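Local structure of dicer Related Helicase (Caenorhabditis elegans, 6M6Q) at residues Ile6-Tyr11 against Val140-Asp145; Asp81-Lys86 against Thr105-His110; Trp289-Ile294 against Glu319-Glu324. The protein is the N-terminal, CARD-bearing part of an RNA interference helicase of the RIG-I-like receptor family, which probably hydrolyses ATP and binds single- and double-stranded RNA. All coordinates share one frame; numbering follows the deposited sequence.

Interaction 1: Ile6-Tyr11 against Val140-Asp145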
loop_
_atom_site.group_PDB
_atom_site.type_symbol
_atom_site.label_atom_id
_atom_site.label_comp_id
_atom_site.label_asym_id
_atom_site.label_seq_id
_atom_site.Cartn_x
_atom_site.Cartn_y
_atom_site.Cartn_z
ATOM N N ILE B 6 36.557 2.698 -6.432
ATOM C CA ILE B 6 36.514 1.871 -5.189
ATOM C C ILE B 6 35.250 0.993 -5.206
ATOM O O ILE B 6 34.151 1.540 -5.367
ATOM C CB ILE B 6 36.568 2.775 -3.948
ATOM C CG1 ILE B 6 37.873 3.574 -3.898
ATOM C CG2 ILE B 6 36.347 1.962 -2.678
ATOM C CD1 ILE B 6 37.788 4.854 -3.084
ATOM N N ARG B 7 35.422 -0.323 -5.106
ATOM C CA ARG B 7 34.310 -1.304 -5.071
ATOM C C ARG B 7 33.659 -1.263 -3.686
ATOM O O ARG B 7 34.376 -0.995 -2.700
ATOM C CB ARG B 7 34.832 -2.700 -5.420
ATOM C CG ARG B 7 35.063 -2.915 -6.911
ATOM C CD ARG B 7 36.101 -3.990 -7.229
ATOM N NE ARG B 7 36.024 -5.180 -6.373
ATOM C CZ ARG B 7 37.012 -5.624 -5.582
ATOM N NH1 ARG B 7 38.160 -4.967 -5.507
ATOM N NH2 ARG B 7 36.837 -6.711 -4.849
ATOM N N LEU B 8 32.350 -1.508 -3.617
ATOM C CA LEU B 8 31.571 -1.511 -2.346
ATOM C C LEU B 8 32.202 -2.515 -1.369
ATOM O O LEU B 8 32.483 -2.117 -0.231
ATOM C CB LEU B 8 30.109 -1.876 -2.632
ATOM C CG LEU B 8 29.101 -1.508 -1.537
ATOM C CD1 LEU B 8 27.764 -1.159 -2.142
ATOM C CD2 LEU B 8 28.922 -2.630 -0.519
ATOM N N GLU B 9 32.461 -3.749 -1.823
ATOM C CA GLU B 9 32.904 -4.872 -0.948
ATOM C C GLU B 9 34.246 -4.517 -0.284
ATOM O O GLU B 9 34.513 -5.076 0.804
ATOM C CB GLU B 9 32.971 -6.187 -1.728
ATOM C CG GLU B 9 33.820 -6.129 -2.981
ATOM C CD GLU B 9 33.471 -7.197 -4.005
ATOM O OE1 GLU B 9 33.581 -8.403 -3.669
ATOM O OE2 GLU B 9 33.058 -6.825 -5.125
ATOM N N ASP B 10 35.012 -3.573 -0.866
ATOM C CA ASP B 10 36.340 -3.110 -0.354
ATOM C C ASP B 10 36.150 -2.126 0.819
ATOM O O ASP B 10 36.928 -2.212 1.782
ATOM C CB ASP B 10 37.180 -2.455 -1.461
ATOM C CG ASP B 10 37.506 -3.367 -2.635
ATOM O OD1 ASP B 10 37.765 -2.831 -3.742
ATOM O OD2 ASP B 10 37.521 -4.603 -2.436
ATOM N N TYR B 11 35.174 -1.213 0.718
ATOM C CA TYR B 11 34.944 -0.072 1.656
ATOM C C TYR B 11 34.775 -0.587 3.096
ATOM O O TYR B 11 34.330 -1.722 3.268
ATOM C CB TYR B 11 33.712 0.727 1.210
ATOM C CG TYR B 11 33.579 2.106 1.807
ATOM C CD1 TYR B 11 34.208 3.201 1.227
ATOM C CD2 TYR B 11 32.770 2.337 2.913
ATOM C CE1 TYR B 11 34.063 4.480 1.746
ATOM C CE2 TYR B 11 32.627 3.606 3.453
ATOM C CZ TYR B 11 33.263 4.684 2.860
ATOM O OH TYR B 11 33.121 5.937 3.387
ATOM N N VAL B 140 24.445 1.675 -6.307
ATOM C CA VAL B 140 24.228 2.861 -7.194
ATOM C C VAL B 140 24.465 4.129 -6.365
ATOM O O VAL B 140 25.232 5.017 -6.831
ATOM C CB VAL B 140 22.837 2.862 -7.853
ATOM C CG1 VAL B 140 22.428 4.262 -8.337
ATOM C CG2 VAL B 140 22.767 1.859 -8.996
ATOM N N MET B 141 23.893 4.177 -5.160
ATOM C CA MET B 141 24.002 5.324 -4.232
ATOM C C MET B 141 25.467 5.507 -3.801
ATOM O O MET B 141 25.931 6.675 -3.740
ATOM C CB MET B 141 23.111 5.114 -2.999
ATOM C CG MET B 141 21.617 5.160 -3.309
ATOM S SD MET B 141 21.105 6.622 -4.306
ATOM C CE MET B 141 21.246 7.921 -3.085
ATOM N N PHE B 142 26.165 4.403 -3.522
ATOM C CA PHE B 142 27.587 4.383 -3.089
ATOM C C PHE B 142 28.445 5.047 -4.162
ATOM O O PHE B 142 29.311 5.838 -3.811
ATOM C CB PHE B 142 28.049 2.948 -2.812
ATOM C CG PHE B 142 29.501 2.808 -2.434
ATOM C CD1 PHE B 142 29.923 3.084 -1.146
ATOM C CD2 PHE B 142 30.446 2.389 -3.358
ATOM C CE1 PHE B 142 31.253 2.944 -0.791
ATOM C CE2 PHE B 142 31.780 2.282 -3.005
ATOM C CZ PHE B 142 32.179 2.549 -1.722
ATOM N N ASN B 143 28.207 4.709 -5.426
ATOM C CA ASN B 143 29.002 5.199 -6.582
ATOM C C ASN B 143 28.657 6.672 -6.851
ATOM O O ASN B 143 29.537 7.396 -7.359
ATOM C CB ASN B 143 28.778 4.343 -7.830
ATOM C CG ASN B 143 29.302 2.925 -7.709
ATOM O OD1 ASN B 143 29.969 2.571 -6.739
ATOM N ND2 ASN B 143 29.007 2.109 -8.700
ATOM N N TYR B 144 27.435 7.106 -6.512
ATOM C CA TYR B 144 26.955 8.500 -6.732
ATOM C C TYR B 144 27.597 9.429 -5.690
ATOM O O TYR B 144 28.217 10.415 -6.074
ATOM C CB TYR B 144 25.419 8.598 -6.697
ATOM C CG TYR B 144 24.902 10.018 -6.629
ATOM C CD1 TYR B 144 24.988 10.872 -7.723
ATOM C CD2 TYR B 144 24.369 10.531 -5.453
ATOM C CE1 TYR B 144 24.572 12.192 -7.642
ATOM C CE2 TYR B 144 23.931 11.848 -5.362
ATOM C CZ TYR B 144 24.054 12.687 -6.456
ATOM O OH TYR B 144 23.632 13.985 -6.393
ATOM N N ASP B 145 27.399 9.134 -4.411
ATOM C CA ASP B 145 27.831 9.988 -3.272
ATOM C C ASP B 145 28.043 9.100 -2.039
ATOM O O ASP B 145 27.042 8.504 -1.538
ATOM C CB ASP B 145 26.816 11.100 -2.993
ATOM C CG ASP B 145 27.271 12.120 -1.971
ATOM O OD1 ASP B 145 28.011 13.023 -2.346
ATOM O OD2 ASP B 145 26.850 12.018 -0.831
HETATM O O HOH W 1 31.964 0.012 -6.786
#
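Phe142 reaches out from its helix into the N-terminal segment Ile6-Tyr11 and meets it on several sides. Its edge points at the face of Tyr11 in an edge-to-face pair, the centroids 5.2 Å apart and the planes at 80°. The outer carbons of Phe142 do the touching, CE1 lying 3.6 Å from Tyr11 CG. Over one face of the Phe142 ring sits the backbone of Leu8, whose CA makes a CH-pi contact 4.3 Å from the ring centroid. Farther back, Leu8 CD1 rests 4.2 Å from Phe142 CB. At the edge, in the ring plane, Ile6 O lies 3.4 Å from Phe142 CE2.

A flat, apolar ring suits this place because both its rim and its face find partners. It arrives there with CG anti to the backbone N (chi1 177°), a torsion that carries the ring outward from the helix. The polar link is indirect: one water donates both to Ile6 O and to Asn143 OD1. The N-terminal segment is bent into a turn by the bond from Tyr11 N to Leu8 O, and Leu8 O also accepts from Lys13 NZ.

This is a surface contact, in which the N-terminal loop lies against helix 131-144. Helix 146-152 adjoins it, with Tyr149 meeting both Phe142 and Leu8, while Val140 and Tyr144 pack on helix 33-42.

Interaction 2: Asp81-Lys86 against Thr105-His110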
loop_
_atom_site.group_PDB
_atom_site.type_symbol
_atom_site.label_atom_id
_atom_site.label_comp_id
_atom_site.label_asym_id
_atom_site.label_seq_id
_atom_site.Cartn_x
_atom_site.Cartn_y
_atom_site.Cartn_z
ATOM N N ASP B 81 -2.067 18.570 -30.179
ATOM C CA ASP B 81 -3.229 18.026 -29.423
ATOM C C ASP B 81 -4.499 18.238 -30.247
ATOM O O ASP B 81 -4.735 19.330 -30.747
ATOM C CB ASP B 81 -3.333 18.656 -28.041
ATOM C CG ASP B 81 -4.546 18.194 -27.265
ATOM O OD1 ASP B 81 -5.588 18.831 -27.403
ATOM O OD2 ASP B 81 -4.449 17.148 -26.602
ATOM N N PRO B 82 -5.369 17.214 -30.417
ATOM C CA PRO B 82 -6.568 17.365 -31.246
ATOM C C PRO B 82 -7.514 18.493 -30.783
ATOM O O PRO B 82 -8.044 19.178 -31.631
ATOM C CB PRO B 82 -7.266 16.004 -31.132
ATOM C CG PRO B 82 -6.156 15.051 -30.756
ATOM C CD PRO B 82 -5.229 15.858 -29.872
ATOM N N ASP B 83 -7.705 18.657 -29.469
ATOM C CA ASP B 83 -8.575 19.717 -28.903
ATOM C C ASP B 83 -7.905 21.087 -29.103
ATOM O O ASP B 83 -8.607 21.993 -29.549
ATOM C CB ASP B 83 -8.911 19.459 -27.445
ATOM C CG ASP B 83 -9.749 18.219 -27.249
ATOM O OD1 ASP B 83 -10.896 18.225 -27.698
ATOM O OD2 ASP B 83 -9.240 17.256 -26.640
ATOM N N MET B 84 -6.588 21.208 -28.869
ATOM C CA MET B 84 -5.832 22.464 -29.132
ATOM C C MET B 84 -6.073 22.909 -30.575
ATOM O O MET B 84 -6.373 24.114 -30.772
ATOM C CB MET B 84 -4.327 22.304 -28.910
ATOM C CG MET B 84 -3.532 23.620 -29.029
ATOM S SD MET B 84 -4.171 24.933 -27.927
ATOM C CE MET B 84 -3.249 24.623 -26.427
ATOM N N ILE B 85 -5.941 21.991 -31.537
ATOM C CA ILE B 85 -6.057 22.308 -32.987
ATOM C C ILE B 85 -7.483 22.780 -33.256
ATOM O O ILE B 85 -7.635 23.771 -34.015
ATOM C CB ILE B 85 -5.661 21.104 -33.872
ATOM C CG1 ILE B 85 -4.162 20.801 -33.757
ATOM C CG2 ILE B 85 -6.088 21.309 -35.332
ATOM C CD1 ILE B 85 -3.808 19.368 -34.067
ATOM N N LYS B 86 -8.476 22.180 -32.582
ATOM C CA LYS B 86 -9.917 22.514 -32.793
ATOM C C LYS B 86 -10.200 23.927 -32.254
ATOM O O LYS B 86 -10.885 24.687 -32.947
ATOM C CB LYS B 86 -10.828 21.476 -32.139
ATOM C CG LYS B 86 -11.027 20.199 -32.934
ATOM C CD LYS B 86 -11.866 19.210 -32.196
ATOM C CE LYS B 86 -11.728 17.800 -32.713
ATOM N NZ LYS B 86 -12.387 16.843 -31.796
ATOM N N THR B 105 -3.459 23.206 -22.299
ATOM C CA THR B 105 -2.019 23.140 -21.934
ATOM C C THR B 105 -1.839 22.515 -20.542
ATOM O O THR B 105 -0.964 21.627 -20.405
ATOM C CB THR B 105 -1.372 24.517 -22.036
ATOM O OG1 THR B 105 -1.650 24.970 -23.356
ATOM C CG2 THR B 105 0.124 24.491 -21.813
ATOM N N LEU B 106 -2.625 22.938 -19.551
ATOM C CA LEU B 106 -2.573 22.380 -18.165
ATOM C C LEU B 106 -2.986 20.909 -18.185
ATOM O O LEU B 106 -2.281 20.117 -17.585
ATOM C CB LEU B 106 -3.483 23.175 -17.224
ATOM C CG LEU B 106 -3.020 24.592 -16.895
ATOM C CD1 LEU B 106 -4.170 25.415 -16.329
ATOM C CD2 LEU B 106 -1.836 24.582 -15.938
ATOM N N ARG B 107 -4.072 20.558 -18.873
ATOM C CA ARG B 107 -4.558 19.152 -18.990
ATOM C C ARG B 107 -3.437 18.292 -19.604
ATOM O O ARG B 107 -3.264 17.151 -19.197
ATOM C CB ARG B 107 -5.834 19.115 -19.846
ATOM C CG ARG B 107 -6.565 17.775 -19.876
ATOM C CD ARG B 107 -6.343 16.954 -21.150
ATOM N NE ARG B 107 -7.145 17.392 -22.294
ATOM C CZ ARG B 107 -6.861 17.112 -23.571
ATOM N NH1 ARG B 107 -7.638 17.557 -24.545
ATOM N NH2 ARG B 107 -5.786 16.403 -23.872
ATOM N N HIS B 108 -2.704 18.855 -20.552
ATOM C CA HIS B 108 -1.682 18.144 -21.344
ATOM C C HIS B 108 -0.521 17.774 -20.427
ATOM O O HIS B 108 -0.019 16.639 -20.530
ATOM C CB HIS B 108 -1.259 19.005 -22.530
ATOM C CG HIS B 108 -0.220 18.386 -23.388
ATOM N ND1 HIS B 108 1.136 18.686 -23.253
ATOM C CD2 HIS B 108 -0.323 17.512 -24.404
ATOM C CE1 HIS B 108 1.818 18.002 -24.142
ATOM N NE2 HIS B 108 0.945 17.263 -24.856
ATOM N N ALA B 109 -0.084 18.710 -19.589
ATOM C CA ALA B 109 1.046 18.517 -18.652
ATOM C C ALA B 109 0.625 17.492 -17.605
ATOM O O ALA B 109 1.385 16.563 -17.342
ATOM C CB ALA B 109 1.439 19.823 -18.019
ATOM N N HIS B 110 -0.578 17.653 -17.061
ATOM C CA HIS B 110 -1.137 16.772 -16.016
ATOM C C HIS B 110 -1.158 15.329 -16.524
ATOM O O HIS B 110 -0.654 14.464 -15.823
ATOM C CB HIS B 110 -2.505 17.260 -15.578
ATOM C CG HIS B 110 -3.135 16.385 -14.557
ATOM N ND1 HIS B 110 -2.759 16.420 -13.229
ATOM C CD2 HIS B 110 -4.110 15.452 -14.660
ATOM C CE1 HIS B 110 -3.465 15.537 -12.562
ATOM N NE2 HIS B 110 -4.296 14.923 -13.423
#
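Arg107 extends from its helix with CG anti to the main-chain nitrogen (chi1 -171°), then bends at chi2 and chi3, which brings its guanidinium to the start of helix 82-87, where two aspartates meet it. Asp81 CG, also anti, puts one oxygen toward Arg107 and the other toward the helix start. Arg107 NH1 pairs with Asp83 OD2 at 2.7 Å, the oxygen lying at the guanidinium edge although the two groups' planes stand 86° apart. NH2 gives a bent hydrogen bond (139° at the hydrogen), part of a second salt bridge, to Asp81 OD2, 3.1 Å long, on the syn side but out of the carboxylate plane.

The other oxygen of Asp81 has a different task. As N-cap, OD1 accepts from Met84 N at 3.0 Å through its anti lone pair, and weakly from Asp83 N. Nearby, Met84 CE rests 3.5 Å from Thr105 OG1, whose hydroxyl is bonded to Glu101 O.

Aspartate is short enough to cap its helix while offering a second oxygen to arginine, and Arg107 NH2 has a further partner in Gln111 OE1. One cation between two carboxylates would be expected to ease their mutual repulsion, and so probably to tie the start of helix 82-87 to helix 94-127.

Interaction 3: Trp289-Ile294 against Glu319-Glu324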
loop_
_atom_site.group_PDB
_atom_site.type_symbol
_atom_site.label_atom_id
_atom_site.label_comp_id
_atom_site.label_asym_id
_atom_site.label_seq_id
_atom_site.Cartn_x
_atom_site.Cartn_y
_atom_site.Cartn_z
ATOM N N TRP B 289 9.885 14.623 20.827
ATOM C CA TRP B 289 9.920 14.834 19.357
ATOM C C TRP B 289 8.826 14.001 18.683
ATOM O O TRP B 289 8.165 14.538 17.752
ATOM C CB TRP B 289 11.307 14.551 18.771
ATOM C CG TRP B 289 11.765 13.127 18.805
ATOM C CD1 TRP B 289 12.668 12.589 19.671
ATOM C CD2 TRP B 289 11.480 12.097 17.838
ATOM N NE1 TRP B 289 12.939 11.289 19.336
ATOM C CE2 TRP B 289 12.215 10.957 18.224
ATOM C CE3 TRP B 289 10.670 12.017 16.698
ATOM C CZ2 TRP B 289 12.151 9.756 17.519
ATOM C CZ3 TRP B 289 10.611 10.831 16.002
ATOM C CH2 TRP B 289 11.336 9.716 16.414
ATOM N N TYR B 290 8.622 12.760 19.143
ATOM C CA TYR B 290 7.631 11.808 18.579
ATOM C C TYR B 290 6.219 12.329 18.854
ATOM O O TYR B 290 5.417 12.387 17.911
ATOM C CB TYR B 290 7.852 10.389 19.115
ATOM C CG TYR B 290 6.749 9.426 18.752
ATOM C CD1 TYR B 290 5.796 9.040 19.687
ATOM C CD2 TYR B 290 6.557 9.037 17.442
ATOM C CE1 TYR B 290 4.741 8.213 19.345
ATOM C CE2 TYR B 290 5.508 8.206 17.082
ATOM C CZ TYR B 290 4.598 7.789 18.038
ATOM O OH TYR B 290 3.558 6.974 17.691
ATOM N N TYR B 291 5.927 12.721 20.098
ATOM C CA TYR B 291 4.597 13.244 20.502
ATOM C C TYR B 291 4.401 14.628 19.867
ATOM O O TYR B 291 3.260 14.973 19.562
ATOM C CB TYR B 291 4.440 13.216 22.031
ATOM C CG TYR B 291 4.462 11.827 22.622
ATOM C CD1 TYR B 291 3.631 10.832 22.128
ATOM C CD2 TYR B 291 5.338 11.482 23.644
ATOM C CE1 TYR B 291 3.669 9.537 22.626
ATOM C CE2 TYR B 291 5.391 10.190 24.152
ATOM C CZ TYR B 291 4.554 9.213 23.637
ATOM O OH TYR B 291 4.579 7.938 24.131
ATOM N N GLY B 292 5.490 15.362 19.622
ATOM C CA GLY B 292 5.483 16.646 18.885
ATOM C C GLY B 292 5.042 16.474 17.436
ATOM O O GLY B 292 4.334 17.358 16.920
ATOM N N PHE B 293 5.471 15.384 16.801
ATOM C CA PHE B 293 5.098 14.985 15.415
ATOM C C PHE B 293 3.597 14.658 15.368
ATOM O O PHE B 293 2.913 15.096 14.411
ATOM C CB PHE B 293 5.940 13.788 14.945
ATOM C CG PHE B 293 7.008 14.105 13.923
ATOM C CD1 PHE B 293 8.257 14.575 14.311
ATOM C CD2 PHE B 293 6.785 13.886 12.569
ATOM C CE1 PHE B 293 9.233 14.868 13.368
ATOM C CE2 PHE B 293 7.767 14.175 11.630
ATOM C CZ PHE B 293 8.988 14.664 12.033
ATOM N N ILE B 294 3.102 13.920 16.374
ATOM C CA ILE B 294 1.672 13.498 16.502
ATOM C C ILE B 294 0.797 14.753 16.597
ATOM O O ILE B 294 -0.264 14.794 15.923
ATOM C CB ILE B 294 1.473 12.569 17.718
ATOM C CG1 ILE B 294 2.212 11.244 17.546
ATOM C CG2 ILE B 294 -0.010 12.346 18.009
ATOM C CD1 ILE B 294 2.132 10.350 18.756
ATOM N N GLU B 319 -5.358 11.341 24.665
ATOM C CA GLU B 319 -6.216 11.792 25.797
ATOM C C GLU B 319 -5.595 11.325 27.125
ATOM O O GLU B 319 -5.549 12.147 28.065
ATOM C CB GLU B 319 -7.672 11.335 25.626
ATOM C CG GLU B 319 -8.592 11.745 26.785
ATOM C CD GLU B 319 -8.966 13.232 26.920
ATOM O OE1 GLU B 319 -8.049 14.082 27.008
ATOM O OE2 GLU B 319 -10.179 13.533 26.994
ATOM N N GLU B 320 -5.143 10.073 27.221
ATOM C CA GLU B 320 -4.375 9.591 28.403
ATOM C C GLU B 320 -3.279 10.605 28.705
ATOM O O GLU B 320 -3.332 11.260 29.759
ATOM C CB GLU B 320 -3.724 8.242 28.138
ATOM C CG GLU B 320 -4.583 7.072 28.555
ATOM C CD GLU B 320 -4.258 5.771 27.840
ATOM O OE1 GLU B 320 -3.095 5.313 27.942
ATOM O OE2 GLU B 320 -5.169 5.213 27.184
ATOM N N ARG B 321 -2.385 10.797 27.749
ATOM C CA ARG B 321 -1.183 11.640 27.916
ATOM C C ARG B 321 -1.591 13.019 28.446
ATOM O O ARG B 321 -0.809 13.579 29.212
ATOM C CB ARG B 321 -0.419 11.753 26.600
ATOM C CG ARG B 321 0.621 10.663 26.401
ATOM C CD ARG B 321 1.591 11.029 25.294
ATOM N NE ARG B 321 0.940 11.525 24.079
ATOM C CZ ARG B 321 0.395 10.753 23.128
ATOM N NH1 ARG B 321 -0.159 11.313 22.064
ATOM N NH2 ARG B 321 0.371 9.432 23.258
ATOM N N GLU B 322 -2.783 13.519 28.089
ATOM C CA GLU B 322 -3.265 14.877 28.484
ATOM C C GLU B 322 -4.008 14.819 29.830
ATOM O O GLU B 322 -4.073 15.872 30.496
ATOM C CB GLU B 322 -4.142 15.499 27.391
ATOM C CG GLU B 322 -3.376 15.839 26.109
ATOM C CD GLU B 322 -2.052 16.583 26.293
ATOM O OE1 GLU B 322 -2.076 17.718 26.807
ATOM O OE2 GLU B 322 -0.997 16.037 25.888
ATOM N N LYS B 323 -4.514 13.648 30.230
ATOM C CA LYS B 323 -5.046 13.414 31.604
ATOM C C LYS B 323 -3.897 13.544 32.607
ATOM O O LYS B 323 -4.024 14.355 33.549
ATOM C CB LYS B 323 -5.713 12.040 31.734
ATOM C CG LYS B 323 -7.230 12.060 31.781
ATOM C CD LYS B 323 -7.871 12.297 30.433
ATOM C CE LYS B 323 -9.377 12.137 30.468
ATOM N NZ LYS B 323 -9.882 11.295 29.360
ATOM N N GLU B 324 -2.823 12.773 32.406
ATOM C CA GLU B 324 -1.663 12.701 33.336
ATOM C C GLU B 324 -0.967 14.066 33.378
ATOM O O GLU B 324 -0.592 14.501 34.472
ATOM C CB GLU B 324 -0.699 11.580 32.928
ATOM C CG GLU B 324 -0.817 10.323 33.792
ATOM C CD GLU B 324 -0.026 10.336 35.101
ATOM O OE1 GLU B 324 -0.146 9.357 35.877
ATOM O OE2 GLU B 324 0.707 11.318 35.350
#
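Arg321 lays its side chain over the ring of Tyr291, and this pair accounts for most of the surface buried between the two segments. The aliphatic part comes first: Arg321 CD sits above the middle of the ring, 3.7 Å from its centroid and only 10° off the normal, a CH-pi contact. Beyond it the guanidinium group settles over the CD1-CE1 side of the ring, with planes 19° apart, so the two flat groups lie nearly parallel, one above the other. NH2 of Arg321 reaches 3.4 Å from CE1 of Tyr291, and NE of Arg321 lies equally close, 3.4 Å, to Tyr291 CD1.

The bend at chi3 (-47°) turns the end of the arginine chain along the ring. Tyr291, with CG anti to the carbonyl carbon, directs its ring toward helix 314-333. Tyr290 CD1 approaches the opposite face near the rim, 3.6 Å above the plane, so the ring has neighbours on both faces.

Ile294, one helical turn on, adds a smaller contact, its methyl CD1 4.1 Å from Arg321 NH1. Arginine suits the site because its methylenes can lie on an aromatic face while its flat, charged end continues over the same face. Replacing Arg321 by an alanine removes both the methylenes and the guanidinium, and would probably cost this face of Tyr291 its cover and leave the ring freer to turn.

Helix 288-295 faces inward with its other side: Trp289 packs on helix 162-171 and against Phe275, and Phe293 on helix 196-204 and Phe269. Tyr291 and Ile294 are left to meet the long C-terminal helix 314-333.

The three contacts are well separated within this N-terminal domain, whose modelled part is mostly helical and has no strands. Interactions 1 and 2 have centres 45 Å apart, yet helices 94-127 and 131-144, which carry one side of each, follow one another in the chain. Interaction 3 comes later in sequence, its centre 42 Å from that of interaction 1, on the opposite side of the chain's centre, and 49 Å from that of interaction 2. Even the nearest atoms of any two contacts are at least about 21 Å apart. Interaction 2 alone borders the second subunit, where His110 hydrogen-bonds Glu175 of that chain. No ATP or RNA is among the atoms of these contacts.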